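Local coordinates for protein putative dehydrogenase (Pseudomonas fluorescens, PDB 6UUG) that oxidises methanesulfinate as the oxygenase of a two-component flavin-dependent system in bacterial sulfur assimilation, at residues Y274-R280 with V364-S369; G266-E270 with L376-W380; G354-S359 with H379-R384; L261-E265 with L307-R311. All blocks are in the same frame, centred on the assembly; numbering follows the deposited sequence.

How the interactions relate
All four contacts lie in the helical C-terminal region of the acyl-CoA dehydrogenase family fold. Helix 247-277 supplies one side of interactions 4, 2 and 1, in that order along its length, and interaction 1 takes in its C-terminal end and the loop beyond. Interaction 3 pairs helix 333-360 with helix 378-386, sharing His379 and Trp380 with interaction 2; their centres are about 7 Å apart. Interaction 4 touches both, centre to centre about 12 Å from interaction 2 and 11 Å from interaction 3. Interaction 1, nested along the chain inside the loop closed by interaction 2, sits farthest out, about 21 Å centre to centre from interaction 4. The long helix ties together segments distant in sequence.

Interaction 1 of 4, residues Y274-R280 with V364-S369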
loop_
_atom_site.group_PDB
_atom_site.type_symbol
_atom_site.label_atom_id
_atom_site.label_comp_id
_atom_site.label_asym_id
_atom_site.label_seq_id
_atom_site.Cartn_x
_atom_site.Cartn_y
_atom_site.Cartn_z
ATOM N N TYR A 274 -0.460 12.452 -22.808
ATOM C CA TYR A 274 -0.259 11.204 -23.535
ATOM C C TYR A 274 -1.521 10.351 -23.521
ATOM O O TYR A 274 -1.919 9.811 -24.560
ATOM C CB TYR A 274 0.934 10.445 -22.945
ATOM C CG TYR A 274 1.468 9.388 -23.878
ATOM C CD1 TYR A 274 0.888 8.126 -23.925
ATOM C CD2 TYR A 274 2.535 9.655 -24.728
ATOM C CE1 TYR A 274 1.357 7.150 -24.786
ATOM C CE2 TYR A 274 3.018 8.676 -25.596
ATOM C CZ TYR A 274 2.421 7.427 -25.616
ATOM O OH TYR A 274 2.874 6.445 -26.471
ATOM N N THR A 275 -2.179 10.235 -22.355
ATOM C CA THR A 275 -3.420 9.479 -22.251
ATOM C C THR A 275 -4.460 9.985 -23.240
ATOM O O THR A 275 -5.144 9.188 -23.898
ATOM C CB THR A 275 -3.966 9.557 -20.818
ATOM O OG1 THR A 275 -3.025 8.919 -19.936
ATOM C CG2 THR A 275 -5.317 8.838 -20.709
ATOM N N LEU A 276 -4.582 11.308 -23.361
ATOM C CA LEU A 276 -5.601 11.914 -24.208
ATOM C C LEU A 276 -5.224 11.937 -25.686
ATOM O O LEU A 276 -6.116 12.071 -26.528
ATOM C CB LEU A 276 -5.882 13.339 -23.734
ATOM C CG LEU A 276 -6.437 13.449 -22.311
ATOM C CD1 LEU A 276 -6.556 14.908 -21.880
ATOM C CD2 LEU A 276 -7.781 12.731 -22.228
ATOM N N SER A 277 -3.941 11.808 -26.019
ATOM C CA SER A 277 -3.449 12.000 -27.381
ATOM C C SER A 277 -3.032 10.717 -28.078
ATOM O O SER A 277 -3.247 10.586 -29.287
ATOM C CB SER A 277 -2.252 12.963 -27.385
ATOM O OG SER A 277 -2.586 14.211 -26.790
ATOM N N GLU A 278 -2.433 9.768 -27.353
ATOM C CA GLU A 278 -1.729 8.657 -27.989
ATOM C C GLU A 278 -2.168 7.279 -27.495
ATOM O O GLU A 278 -2.067 6.294 -28.236
ATOM C CB GLU A 278 -0.218 8.811 -27.772
ATOM C CG GLU A 278 0.357 10.136 -28.249
ATOM C CD GLU A 278 0.438 10.233 -29.766
ATOM O OE1 GLU A 278 0.485 9.171 -30.427
ATOM O OE2 GLU A 278 0.449 11.370 -30.295
ATOM N N THR A 279 -2.626 7.183 -26.247
ATOM C CA THR A 279 -2.936 5.881 -25.665
ATOM C C THR A 279 -4.162 5.272 -26.341
ATOM O O THR A 279 -5.160 5.958 -26.583
ATOM C CB THR A 279 -3.161 6.017 -24.154
ATOM O OG1 THR A 279 -1.998 6.606 -23.550
ATOM C CG2 THR A 279 -3.423 4.660 -23.505
ATOM N N ARG A 280 -4.079 3.982 -26.657
ATOM C CA ARG A 280 -5.197 3.238 -27.215
ATOM C C ARG A 280 -5.864 2.415 -26.120
ATOM O O ARG A 280 -5.204 1.907 -25.207
ATOM C CB ARG A 280 -4.731 2.324 -28.354
ATOM C CG ARG A 280 -3.910 3.039 -29.420
ATOM C CD ARG A 280 -3.317 2.053 -30.420
ATOM N NE ARG A 280 -2.486 2.717 -31.425
ATOM C CZ ARG A 280 -1.748 2.079 -32.328
ATOM N NH1 ARG A 280 -1.730 0.753 -32.358
ATOM N NH2 ARG A 280 -1.023 2.766 -33.201
ATOM N N VAL A 364 -1.516 4.217 -17.155
ATOM C CA VAL A 364 -2.510 4.950 -17.934
ATOM C C VAL A 364 -1.946 5.559 -19.200
ATOM O O VAL A 364 -2.730 6.081 -20.008
ATOM C CB VAL A 364 -3.214 6.045 -17.102
ATOM C CG1 VAL A 364 -3.918 5.428 -15.888
ATOM C CG2 VAL A 364 -2.235 7.126 -16.707
ATOM N N THR A 365 -0.631 5.525 -19.406
ATOM C CA THR A 365 -0.067 5.936 -20.686
ATOM C C THR A 365 0.173 4.739 -21.604
ATOM O O THR A 365 -0.051 4.840 -22.812
ATOM C CB THR A 365 1.226 6.745 -20.487
ATOM O OG1 THR A 365 2.213 5.961 -19.800
ATOM C CG2 THR A 365 0.945 7.999 -19.690
ATOM N N GLY A 366 0.607 3.599 -21.066
ATOM C CA GLY A 366 0.579 2.351 -21.815
ATOM C C GLY A 366 1.916 1.964 -22.429
ATOM O O GLY A 366 2.942 2.635 -22.273
ATOM N N ALA A 367 1.865 0.859 -23.184
ATOM C CA ALA A 367 3.078 0.171 -23.616
ATOM C C ALA A 367 3.908 0.993 -24.597
ATOM O O ALA A 367 5.129 0.824 -24.662
ATOM C CB ALA A 367 2.720 -1.180 -24.242
ATOM N N ARG A 368 3.279 1.871 -25.376
ATOM C CA ARG A 368 4.041 2.671 -26.326
ATOM C C ARG A 368 4.714 3.884 -25.683
ATOM O O ARG A 368 5.566 4.513 -26.321
ATOM C CB ARG A 368 3.122 3.104 -27.478
ATOM C CG ARG A 368 2.776 1.956 -28.442
ATOM C CD ARG A 368 1.452 2.168 -29.178
ATOM N NE ARG A 368 1.428 3.407 -29.954
ATOM C CZ ARG A 368 0.774 4.510 -29.594
ATOM N NH1 ARG A 368 0.075 4.537 -28.464
ATOM N NH2 ARG A 368 0.811 5.587 -30.369
ATOM N N SER A 369 4.381 4.211 -24.433
ATOM C CA SER A 369 4.910 5.412 -23.790
ATOM C C SER A 369 6.313 5.222 -23.228
ATOM O O SER A 369 6.897 6.193 -22.723
ATOM C CB SER A 369 3.969 5.872 -22.665
ATOM O OG SER A 369 3.923 4.937 -21.595
HETATM O O HOH W 1 -1.344 2.721 -26.640
#
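Thr279 and Tyr274 make the tight half of this contact, both meeting the end of helix 362-365. Thr279 OG1 donates a 2.7 Å hydrogen bond to Thr365 O, arriving tilted from the carbonyl plane. The same Thr365 O approaches the edge of the Tyr274 ring, 3.3 Å from CE1. With CG anti to the backbone N (chi1 -162°), that ring is laid against Ser369, whose CB makes a CH-pi contact 3.9 Å from the centroid; Glu278 CB covers the opposite face. Thr275 OG1 is 2.9 Å from Val364 O, although its proton may go to Ala271 O instead, and Tyr300 OH is a further hydrogen-bond partner. Ser369 OG donates to Gly366 O within its own segment, which helps hold Ser369 in place.

The looser side belongs to Arg368, which bends at chi3 (58°) to bring its guanidinium back over the loop. NH1 donates to Glu278 O at 2.8 Å from above the carbonyl plane and also to a water that accepts from Arg280 N. NH2 is a long 3.6 Å from Glu278 OE1 in a salt bridge. Arg280 stacks flat on this guanidinium, centres 4.4 Å apart and planes at 21°; the nearby Glu278 carboxylate probably eases the meeting of like charges. Two helix ends and the loops following them are thus clasped together in the all-helical C-terminal domain of the acyl-CoA dehydrogenase fold.

Interaction 2 of 4, residues G266-E270 with L376-W380; sequences GAFEE and LDRHW
Glu270 and His379 form a His-carboxylate hydrogen bond between helix 247-277 and helix 378-386, within the helical C-terminal domain of the acyl-CoA dehydrogenase fold. His379 NE2 donates to Glu270 OE1 at 2.7 Å, nearly straight at 173°. The oxygen lies in the imidazole plane, while the carboxylate itself is turned 78° from that plane. Glu270 gets there with an extended chain, its CG anti to the backbone N (chi1 -173°). The same OE1 takes two weak bonds from the Arg378 guanidinium, 3.1 Å from NH2 and 3.2 Å from NH1, which together make a salt bridge; NH1 is also engaged by Arg375 O. One carboxylate oxygen thus collects three N-H groups, which limits how far the carboxylate can swing.

Ala267, one turn before Glu270, lies under the imidazole: its CB makes a CH-pi contact 4.0 Å from the ring centroid. Arg378 CG covers the opposite face, so the ring is sandwiched between Ala267 and Arg378 CG. On the apolar flank of the carboxylate, Leu376 CD1 comes within 3.6 Å of Glu270 OE1.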
loop_
_atom_site.group_PDB
_atom_site.type_symbol
_atom_site.label_atom_id
_atom_site.label_comp_id
_atom_site.label_asym_id
_atom_site.label_seq_id
_atom_site.Cartn_x
_atom_site.Cartn_y
_atom_site.Cartn_z
ATOM N N GLY A 266 4.701 17.698 -13.035
ATOM C CA GLY A 266 5.074 17.659 -14.441
ATOM C C GLY A 266 4.852 16.285 -15.039
ATOM O O GLY A 266 4.355 16.154 -16.166
ATOM N N ALA A 267 5.176 15.242 -14.274
ATOM C CA ALA A 267 4.900 13.874 -14.707
ATOM C C ALA A 267 3.412 13.670 -14.944
ATOM O O ALA A 267 2.999 13.089 -15.957
ATOM C CB ALA A 267 5.411 12.881 -13.660
ATOM N N PHE A 268 2.588 14.139 -14.001
ATOM C CA PHE A 268 1.143 14.029 -14.133
ATOM C C PHE A 268 0.654 14.722 -15.399
ATOM O O PHE A 268 -0.139 14.158 -16.158
ATOM C CB PHE A 268 0.475 14.639 -12.897
ATOM C CG PHE A 268 -1.010 14.830 -13.023
ATOM C CD1 PHE A 268 -1.887 13.813 -12.677
ATOM C CD2 PHE A 268 -1.532 16.060 -13.423
ATOM C CE1 PHE A 268 -3.279 13.992 -12.773
ATOM C CE2 PHE A 268 -2.915 16.254 -13.511
ATOM C CZ PHE A 268 -3.786 15.216 -13.189
ATOM N N GLU A 269 1.109 15.956 -15.632
ATOM C CA GLU A 269 0.635 16.672 -16.813
ATOM C C GLU A 269 1.101 15.992 -18.096
ATOM O O GLU A 269 0.352 15.929 -19.077
ATOM C CB GLU A 269 1.084 18.128 -16.772
ATOM C CG GLU A 269 0.531 18.964 -17.937
ATOM C CD GLU A 269 -0.990 18.868 -18.101
ATOM O OE1 GLU A 269 -1.727 18.739 -17.096
ATOM O OE2 GLU A 269 -1.453 18.928 -19.258
ATOM N N GLU A 270 2.325 15.469 -18.114
ATOM C CA GLU A 270 2.792 14.793 -19.322
ATOM C C GLU A 270 1.984 13.526 -19.578
ATOM O O GLU A 270 1.653 13.215 -20.729
ATOM C CB GLU A 270 4.290 14.483 -19.214
ATOM C CG GLU A 270 4.897 13.934 -20.510
ATOM C CD GLU A 270 6.427 13.958 -20.532
ATOM O OE1 GLU A 270 7.047 14.043 -19.460
ATOM O OE2 GLU A 270 7.008 13.891 -21.634
ATOM N N LEU A 376 9.993 9.256 -20.684
ATOM C CA LEU A 376 8.958 9.517 -19.691
ATOM C C LEU A 376 9.363 9.030 -18.302
ATOM O O LEU A 376 8.821 9.518 -17.302
ATOM C CB LEU A 376 7.647 8.868 -20.144
ATOM C CG LEU A 376 6.353 9.138 -19.387
ATOM C CD1 LEU A 376 6.042 10.632 -19.296
ATOM C CD2 LEU A 376 5.225 8.386 -20.073
ATOM N N ASP A 377 10.332 8.110 -18.221
ATOM C CA ASP A 377 10.876 7.649 -16.949
ATOM C C ASP A 377 11.786 8.664 -16.280
ATOM O O ASP A 377 12.205 8.423 -15.143
ATOM C CB ASP A 377 11.668 6.346 -17.153
ATOM C CG ASP A 377 12.900 6.544 -18.030
ATOM O OD1 ASP A 377 12.781 7.249 -19.052
ATOM O OD2 ASP A 377 13.997 6.011 -17.702
ATOM N N ARG A 378 12.124 9.775 -16.949
ATOM C CA ARG A 378 13.052 10.731 -16.343
ATOM C C ARG A 378 12.487 11.324 -15.051
ATOM O O ARG A 378 13.243 11.569 -14.103
ATOM C CB ARG A 378 13.416 11.838 -17.348
ATOM C CG ARG A 378 12.335 12.893 -17.623
ATOM C CD ARG A 378 12.694 13.767 -18.835
ATOM N NE ARG A 378 11.700 14.821 -19.056
ATOM C CZ ARG A 378 10.507 14.605 -19.601
ATOM N NH1 ARG A 378 10.161 13.380 -19.993
ATOM N NH2 ARG A 378 9.651 15.608 -19.762
ATOM N N HIS A 379 11.169 11.526 -14.977
ATOM C CA HIS A 379 10.580 12.024 -13.736
ATOM C C HIS A 379 10.825 11.043 -12.600
ATOM O O HIS A 379 11.302 11.428 -11.531
ATOM C CB HIS A 379 9.080 12.262 -13.902
ATOM C CG HIS A 379 8.724 13.105 -15.090
ATOM N ND1 HIS A 379 9.026 14.448 -15.166
ATOM C CD2 HIS A 379 8.069 12.799 -16.235
ATOM C CE1 HIS A 379 8.583 14.930 -16.315
ATOM N NE2 HIS A 379 8.002 13.949 -16.984
ATOM N N TRP A 380 10.512 9.760 -12.817
ATOM C CA TRP A 380 10.776 8.765 -11.776
ATOM C C TRP A 380 12.262 8.735 -11.415
ATOM O O TRP A 380 12.620 8.728 -10.232
ATOM C CB TRP A 380 10.293 7.370 -12.222
ATOM C CG TRP A 380 10.400 6.318 -11.114
ATOM C CD1 TRP A 380 9.440 5.983 -10.189
ATOM C CD2 TRP A 380 11.540 5.493 -10.822
ATOM N NE1 TRP A 380 9.923 4.998 -9.340
ATOM C CE2 TRP A 380 11.206 4.686 -9.706
ATOM C CE3 TRP A 380 12.807 5.353 -11.398
ATOM C CZ2 TRP A 380 12.095 3.735 -9.168
ATOM C CZ3 TRP A 380 13.695 4.399 -10.860
ATOM C CH2 TRP A 380 13.334 3.629 -9.740
#

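Interaction 3 of 4, residues G354-S359 with H379-R384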
loop_
_atom_site.group_PDB
_atom_site.type_symbol
_atom_site.label_atom_id
_atom_site.label_comp_id
_atom_site.label_asym_id
_atom_site.label_seq_id
_atom_site.Cartn_x
_atom_site.Cartn_y
_atom_site.Cartn_z
ATOM N N GLY A 354 4.728 11.253 -4.440
ATOM C CA GLY A 354 5.270 11.692 -5.715
ATOM C C GLY A 354 5.892 10.543 -6.493
ATOM O O GLY A 354 5.664 10.390 -7.692
ATOM N N LEU A 355 6.704 9.722 -5.818
ATOM C CA LEU A 355 7.368 8.645 -6.546
ATOM C C LEU A 355 6.355 7.638 -7.060
ATOM O O LEU A 355 6.521 7.094 -8.165
ATOM C CB LEU A 355 8.418 7.970 -5.647
ATOM C CG LEU A 355 9.392 7.034 -6.362
ATOM C CD1 LEU A 355 10.350 7.830 -7.249
ATOM C CD2 LEU A 355 10.155 6.229 -5.312
ATOM N N GLU A 356 5.277 7.424 -6.299
ATOM C CA GLU A 356 4.219 6.512 -6.726
ATOM C C GLU A 356 3.523 7.014 -7.991
ATOM O O GLU A 356 3.231 6.230 -8.902
ATOM C CB GLU A 356 3.217 6.330 -5.590
ATOM C CG GLU A 356 1.967 5.526 -5.966
ATOM C CD GLU A 356 2.265 4.073 -6.327
ATOM O OE1 GLU A 356 1.350 3.403 -6.859
ATOM O OE2 GLU A 356 3.398 3.597 -6.085
ATOM N N ILE A 357 3.247 8.321 -8.072
ATOM C CA ILE A 357 2.676 8.865 -9.307
ATOM C C ILE A 357 3.627 8.649 -10.486
ATOM O O ILE A 357 3.206 8.257 -11.584
ATOM C CB ILE A 357 2.325 10.355 -9.124
ATOM C CG1 ILE A 357 1.193 10.502 -8.115
ATOM C CG2 ILE A 357 1.963 10.989 -10.467
ATOM C CD1 ILE A 357 0.924 11.971 -7.716
ATOM N N CYS A 358 4.919 8.929 -10.297
ATOM C CA CYS A 358 5.867 8.818 -11.395
ATOM C C CYS A 358 6.009 7.376 -11.882
ATOM O O CYS A 358 6.381 7.156 -13.039
ATOM C CB CYS A 358 7.231 9.357 -10.978
ATOM S SG CYS A 358 7.251 11.145 -10.658
ATOM N N SER A 359 5.710 6.399 -11.033
ATOM C CA SER A 359 5.725 4.999 -11.466
ATOM C C SER A 359 4.390 4.565 -12.059
ATOM O O SER A 359 4.342 3.932 -13.126
ATOM C CB SER A 359 6.070 4.086 -10.285
ATOM O OG SER A 359 5.950 2.702 -10.665
ATOM N N HIS A 379 11.169 11.526 -14.977
ATOM C CA HIS A 379 10.580 12.024 -13.736
ATOM C C HIS A 379 10.825 11.043 -12.600
ATOM O O HIS A 379 11.302 11.428 -11.531
ATOM C CB HIS A 379 9.080 12.262 -13.902
ATOM C CG HIS A 379 8.724 13.105 -15.090
ATOM N ND1 HIS A 379 9.026 14.448 -15.166
ATOM C CD2 HIS A 379 8.069 12.799 -16.235
ATOM C CE1 HIS A 379 8.583 14.930 -16.315
ATOM N NE2 HIS A 379 8.002 13.949 -16.984
ATOM N N TRP A 380 10.512 9.760 -12.817
ATOM C CA TRP A 380 10.776 8.765 -11.776
ATOM C C TRP A 380 12.262 8.735 -11.415
ATOM O O TRP A 380 12.620 8.728 -10.232
ATOM C CB TRP A 380 10.293 7.370 -12.222
ATOM C CG TRP A 380 10.400 6.318 -11.114
ATOM C CD1 TRP A 380 9.440 5.983 -10.189
ATOM C CD2 TRP A 380 11.540 5.493 -10.822
ATOM N NE1 TRP A 380 9.923 4.998 -9.340
ATOM C CE2 TRP A 380 11.206 4.686 -9.706
ATOM C CE3 TRP A 380 12.807 5.353 -11.398
ATOM C CZ2 TRP A 380 12.095 3.735 -9.168
ATOM C CZ3 TRP A 380 13.695 4.399 -10.860
ATOM C CH2 TRP A 380 13.334 3.629 -9.740
ATOM N N ARG A 381 13.152 8.714 -12.421
ATOM C CA ARG A 381 14.586 8.626 -12.117
ATOM C C ARG A 381 15.070 9.828 -11.317
ATOM O O ARG A 381 15.891 9.691 -10.399
ATOM C CB ARG A 381 15.410 8.521 -13.401
ATOM C CG ARG A 381 15.353 7.171 -14.057
ATOM C CD ARG A 381 16.353 7.125 -15.205
ATOM N NE ARG A 381 15.845 7.762 -16.416
ATOM C CZ ARG A 381 16.229 8.947 -16.887
ATOM N NH1 ARG A 381 17.138 9.683 -16.250
ATOM N NH2 ARG A 381 15.699 9.399 -18.017
ATOM N N ASN A 382 14.612 11.020 -11.693
ATOM C CA ASN A 382 15.014 12.226 -10.975
ATOM C C ASN A 382 14.534 12.180 -9.532
ATOM O O ASN A 382 15.285 12.487 -8.598
ATOM C CB ASN A 382 14.449 13.459 -11.690
ATOM C CG ASN A 382 15.146 13.737 -13.009
ATOM O OD1 ASN A 382 16.267 13.283 -13.232
ATOM N ND2 ASN A 382 14.487 14.495 -13.885
ATOM N N LEU A 383 13.272 11.823 -9.331
ATOM C CA LEU A 383 12.744 11.796 -7.976
ATOM C C LEU A 383 13.339 10.642 -7.184
ATOM O O LEU A 383 13.630 10.786 -5.997
ATOM C CB LEU A 383 11.217 11.707 -8.019
ATOM C CG LEU A 383 10.450 11.928 -6.726
ATOM C CD1 LEU A 383 10.836 13.256 -6.104
ATOM C CD2 LEU A 383 8.954 11.894 -7.039
ATOM N N ARG A 384 13.550 9.488 -7.823
ATOM C CA ARG A 384 14.174 8.376 -7.107
ATOM C C ARG A 384 15.546 8.757 -6.575
ATOM O O ARG A 384 15.914 8.368 -5.460
ATOM C CB ARG A 384 14.304 7.146 -8.023
ATOM C CG ARG A 384 15.064 5.940 -7.416
ATOM C CD ARG A 384 14.252 5.219 -6.340
ATOM N NE ARG A 384 14.189 6.011 -5.103
ATOM C CZ ARG A 384 13.533 5.670 -4.001
ATOM N NH1 ARG A 384 13.492 6.521 -2.961
ATOM N NH2 ARG A 384 12.901 4.501 -3.924
HETATM O O HOH W 2 8.341 8.915 -14.577
#
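Gly354 opens the contact with its backbone pressed against Leu383, whose CD2 methyl sits 3.4 Å from Gly354 C. The same methyl comes equally near the backbone N of Leu355, so this leucine plugs directly into the main chain of the facing helix. Leu355 then forks between two flat groups. Its CG is anti to the backbone N (chi1 -167°), carrying the branch across to helix 378-386, where CD1 lies over the five-membered ring of Trp380 in a CH-pi contact, 3.8 Å from the centroid. The other methyl, CD2, rests on a face of the Arg384 guanidinium, 3.5 Å from NH2. Arg384 NH1 is hydrogen-bonded to Thr387.

The segments 354-359 and 379-384 run nearly antiparallel, their axes 8.9 Å apart at closest and crossing at -156°; they pack in the helical C-terminal domain of the acyl-CoA dehydrogenase fold, beside a subunit interface. There, Trp380 stacks its ring on Trp380 of the second subunit, so the indole that Leu355 covers also serves the assembly.

One turn further on, Cys358 faces Trp380 and its neighbours. Its CB packs 3.7 Å from Trp380 CA, while SG lies beside His379 CB and Leu383 CD2. A water that donates to Cys358 O accepts from Trp380 N, linking the two backbones. Last comes Ser359, whose CB lies 3.9 Å from Trp380 CD1.

Interaction 4 of 4, residues L261-E265 with L307-R311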
loop_
_atom_site.group_PDB
_atom_site.type_symbol
_atom_site.label_atom_id
_atom_site.label_comp_id
_atom_site.label_asym_id
_atom_site.label_seq_id
_atom_site.Cartn_x
_atom_site.Cartn_y
_atom_site.Cartn_z
ATOM N N LEU A 261 7.450 18.039 -5.462
ATOM C CA LEU A 261 6.092 18.310 -5.917
ATOM C C LEU A 261 6.079 18.695 -7.392
ATOM O O LEU A 261 5.268 18.177 -8.167
ATOM C CB LEU A 261 5.452 19.408 -5.061
ATOM C CG LEU A 261 4.127 19.987 -5.569
ATOM C CD1 LEU A 261 3.048 18.931 -5.702
ATOM C CD2 LEU A 261 3.677 21.070 -4.567
ATOM N N GLY A 262 6.989 19.587 -7.799
ATOM C CA GLY A 262 7.069 19.975 -9.204
ATOM C C GLY A 262 7.289 18.795 -10.138
ATOM O O GLY A 262 6.658 18.697 -11.190
ATOM N N ILE A 263 8.177 17.878 -9.761
ATOM C CA ILE A 263 8.423 16.701 -10.601
ATOM C C ILE A 263 7.142 15.882 -10.772
ATOM O O ILE A 263 6.772 15.497 -11.890
ATOM C CB ILE A 263 9.552 15.845 -10.002
ATOM C CG1 ILE A 263 10.907 16.548 -10.109
ATOM C CG2 ILE A 263 9.596 14.492 -10.698
ATOM C CD1 ILE A 263 11.979 15.909 -9.214
ATOM N N ALA A 264 6.449 15.602 -9.662
ATOM C CA ALA A 264 5.195 14.850 -9.725
ATOM C C ALA A 264 4.139 15.574 -10.561
ATOM O O ALA A 264 3.403 14.936 -11.325
ATOM C CB ALA A 264 4.682 14.582 -8.307
ATOM N N GLU A 265 4.050 16.908 -10.430
ATOM C CA GLU A 265 3.072 17.665 -11.214
ATOM C C GLU A 265 3.414 17.631 -12.700
ATOM O O GLU A 265 2.522 17.526 -13.553
ATOM C CB GLU A 265 3.010 19.118 -10.713
ATOM C CG GLU A 265 2.345 19.270 -9.353
ATOM C CD GLU A 265 2.244 20.714 -8.893
ATOM O OE1 GLU A 265 3.241 21.457 -8.996
ATOM O OE2 GLU A 265 1.151 21.090 -8.408
ATOM N N LEU A 307 -1.886 14.321 -5.257
ATOM C CA LEU A 307 -1.331 15.635 -5.559
ATOM C C LEU A 307 -1.964 16.722 -4.701
ATOM O O LEU A 307 -1.270 17.624 -4.236
ATOM C CB LEU A 307 -1.524 15.982 -7.037
ATOM C CG LEU A 307 -0.598 15.285 -8.033
ATOM C CD1 LEU A 307 -1.075 15.663 -9.451
ATOM C CD2 LEU A 307 0.838 15.740 -7.809
ATOM N N GLU A 308 -3.284 16.675 -4.512
ATOM C CA GLU A 308 -3.940 17.725 -3.735
ATOM C C GLU A 308 -3.424 17.751 -2.298
ATOM O O GLU A 308 -3.133 18.823 -1.754
ATOM C CB GLU A 308 -5.456 17.534 -3.771
ATOM C CG GLU A 308 -6.063 17.941 -5.111
ATOM C CD GLU A 308 -6.034 19.450 -5.334
ATOM O OE1 GLU A 308 -7.030 20.121 -4.975
ATOM O OE2 GLU A 308 -5.028 19.964 -5.870
ATOM N N GLY A 309 -3.283 16.582 -1.680
ATOM C CA GLY A 309 -2.729 16.527 -0.334
ATOM C C GLY A 309 -1.311 17.066 -0.253
ATOM O O GLY A 309 -0.982 17.825 0.668
ATOM N N ILE A 310 -0.445 16.672 -1.208
ATOM C CA ILE A 310 0.931 17.185 -1.222
ATOM C C ILE A 310 0.923 18.700 -1.375
ATOM O O ILE A 310 1.635 19.418 -0.664
ATOM C CB ILE A 310 1.757 16.548 -2.355
ATOM C CG1 ILE A 310 1.835 15.038 -2.214
ATOM C CG2 ILE A 310 3.182 17.094 -2.322
ATOM C CD1 ILE A 310 2.300 14.406 -3.492
ATOM N N ARG A 311 0.132 19.199 -2.329
ATOM C CA ARG A 311 0.102 20.638 -2.591
ATOM C C ARG A 311 -0.200 21.429 -1.322
ATOM O O ARG A 311 0.497 22.394 -1.002
ATOM C CB ARG A 311 -0.938 20.949 -3.670
ATOM C CG ARG A 311 -0.484 20.584 -5.093
ATOM C CD ARG A 311 -1.677 20.547 -6.057
ATOM N NE ARG A 311 -1.249 20.273 -7.436
ATOM C CZ ARG A 311 -2.028 19.740 -8.375
ATOM N NH1 ARG A 311 -3.288 19.424 -8.103
ATOM N NH2 ARG A 311 -1.553 19.539 -9.600
#
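Glu265 OE2 is gripped chiefly by Arg311 NE, which donates at 2.7 Å and 167° to the anti lone pair of the oxygen. Arg311 NH2 adds a weak bond of 3.3 Å to the same atom, and Arg93 of helix 85-96 joins it through a further salt bridge. OE2 alone takes both N-H groups of Arg311, with the carboxylate and guanidinium planes 54° apart. Arg311 stretches across with an extended chain from CG to NE, and its NH1 turns to Glu308 OE2, 2.9 Å away, in its own helix. Held along its edge by two glutamates, the guanidinium is restrained from rotating, and Leu307 CB lies over the centre of one face. The buried Glu265 charge is probably well offset by Arg311 and Arg93. Glu308 OE1 carries the network onward to Arg316 of the third subunit.

The remaining contacts are apolar. The Leu261 and Ile310 side chains slide past each other in opposite directions, CD1 of Leu261 3.8 Å from CG2 of Ile310, and Leu261 CD1 also touches Arg311 CG. One turn later, Ala264 CB meets Leu307 CD2 at 4.0 Å. The segment axes approach to 10.9 Å and run 156° apart in direction. Such nearly antiparallel packing of segments of helices 247-277 and 294-327, with a salt-bridge network beside apolar contacts, belongs to the C-terminal helical bundle of the acyl-CoA dehydrogenase fold.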